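D-ribose pyranase (Bacillus subtilis, PDB 1OGD) probably catalyses the interconversion of the beta-pyranose and beta-furanose forms of D-ribose, working as a decamer built from two pentamers. Local coordinates at residues I6-S9 against H10-K13. Sequence-based numbering, arbitrary orientation.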
loop_
_atom_site.group_PDB
_atom_site.type_symbol
_atom_site.label_atom_id
_atom_site.label_comp_id
_atom_site.label_asym_id
_atom_site.label_seq_id
_atom_site.Cartn_x
_atom_site.Cartn_y
_atom_site.Cartn_z
ATOM N N ILE A 6 9.384 23.559 16.437
ATOM C CA ILE A 6 9.138 22.544 17.452
ATOM C C ILE A 6 10.126 21.376 17.314
ATOM O O ILE A 6 10.496 20.992 16.206
ATOM C CB ILE A 6 7.664 22.065 17.351
ATOM C CG1 ILE A 6 7.259 21.327 18.625
ATOM C CG2 ILE A 6 7.473 21.203 16.102
ATOM C CD1 ILE A 6 5.756 21.266 18.814
ATOM N N LEU A 7 10.559 20.823 18.443
ATOM C CA LEU A 7 11.530 19.731 18.453
ATOM C C LEU A 7 11.005 18.376 17.968
ATOM O O LEU A 7 11.728 17.626 17.314
ATOM C CB LEU A 7 12.095 19.553 19.867
ATOM C CG LEU A 7 13.162 18.474 20.061
ATOM C CD1 LEU A 7 14.413 18.845 19.281
ATOM C CD2 LEU A 7 13.487 18.331 21.545
ATOM N N ASN A 8 9.758 18.063 18.305
ATOM C CA ASN A 8 9.166 16.784 17.924
ATOM C C ASN A 8 8.996 16.651 16.414
ATOM O O ASN A 8 8.321 17.464 15.776
ATOM C CB ASN A 8 7.818 16.603 18.618
ATOM C CG ASN A 8 7.272 15.209 18.449
ATOM O OD1 ASN A 8 6.618 14.905 17.446
ATOM N ND2 ASN A 8 7.559 14.336 19.418
ATOM N N SER A 9 9.609 15.615 15.853
ATOM C CA SER A 9 9.551 15.383 14.417
ATOM C C SER A 9 8.137 15.116 13.919
ATOM O O SER A 9 7.751 15.621 12.866
ATOM C CB SER A 9 10.483 14.230 14.033
ATOM O OG SER A 9 10.102 13.021 14.659
ATOM N N HIS A 10 7.360 14.338 14.669
ATOM C CA HIS A 10 5.984 14.043 14.265
ATOM C C HIS A 10 5.147 15.319 14.240
ATOM O O HIS A 10 4.397 15.562 13.294
ATOM C CB HIS A 10 5.315 13.048 15.223
ATOM C CG HIS A 10 6.089 11.785 15.438
ATOM N ND1 HIS A 10 6.556 11.006 14.399
ATOM C CD2 HIS A 10 6.463 11.155 16.577
ATOM C CE1 HIS A 10 7.187 9.954 14.891
ATOM N NE2 HIS A 10 7.144 10.021 16.210
ATOM N N LEU A 11 5.264 16.124 15.293
ATOM C CA LEU A 11 4.501 17.364 15.371
ATOM C C LEU A 11 4.918 18.362 14.302
ATOM O O LEU A 11 4.077 19.044 13.725
ATOM C CB LEU A 11 4.648 18.001 16.758
ATOM C CG LEU A 11 3.985 17.260 17.923
ATOM C CD1 LEU A 11 4.147 18.067 19.207
ATOM C CD2 LEU A 11 2.515 17.052 17.626
ATOM N N ALA A 12 6.218 18.447 14.039
ATOM C CA ALA A 12 6.724 19.375 13.032
ATOM C C ALA A 12 6.041 19.118 11.686
ATOM O O ALA A 12 5.675 20.052 10.974
ATOM C CB ALA A 12 8.239 19.214 12.892
ATOM N N LYS A 13 5.859 17.845 11.346
ATOM C CA LYS A 13 5.227 17.496 10.073
ATOM C C LYS A 13 3.778 17.951 10.022
ATOM O O LYS A 13 3.297 18.373 8.971
ATOM C CB LYS A 13 5.336 15.994 9.828
ATOM C CG LYS A 13 6.778 15.522 9.726
ATOM C CD LYS A 13 6.873 14.006 9.621
ATOM C CE LYS A 13 8.315 13.577 9.512
ATOM N NZ LYS A 13 8.457 12.106 9.573
HETATM O O HOH W 1 9.342 11.475 12.552
#
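N8 OD1 accepts from L11 N at 2.8 Å, and the N-H...O angle of 160° makes this a nearly straight capping bond. The donor lies in the carbonyl plane of the amide, on a lone pair of OD1. The N8 side chain, with CG anti to the backbone N (chi1 -170°), reaches forward to this N-H of the first turn, where the backbone N8 O also accepts, from A12 N at 2.9 Å. Replacing N8 by an alanine removes the amide, and L11 N would probably lose its side-chain acceptor, while D41 O and S43 O of a second subunit would lose their ND2 donor. The tight, apolar side is formed by I6: its CD1 meets L11 CD1 at 3.6 Å, while I6 CG2 rests 3.9 Å from A12 CB, and I6 continues onto V57 of helix 51-61. The looser side is polar and holds a bridging water. S9 OG sits 4.1 Å above the H10 ring, over its centre, and accepts a hydrogen bond from a water 2.7 Å away; that water accepts one from K13 NZ at 3.2 Å. Stronger partners of these side chains lie across subunit boundaries: S9 OG and H10 NE2 bond to D41 of the second subunit, and K13 NZ forms a salt bridge with D17 of a third. The whole is a classic Asn N-cap with a hydrophobic contact across it, starting helix 9-17 where two other subunits of the decamer meet it.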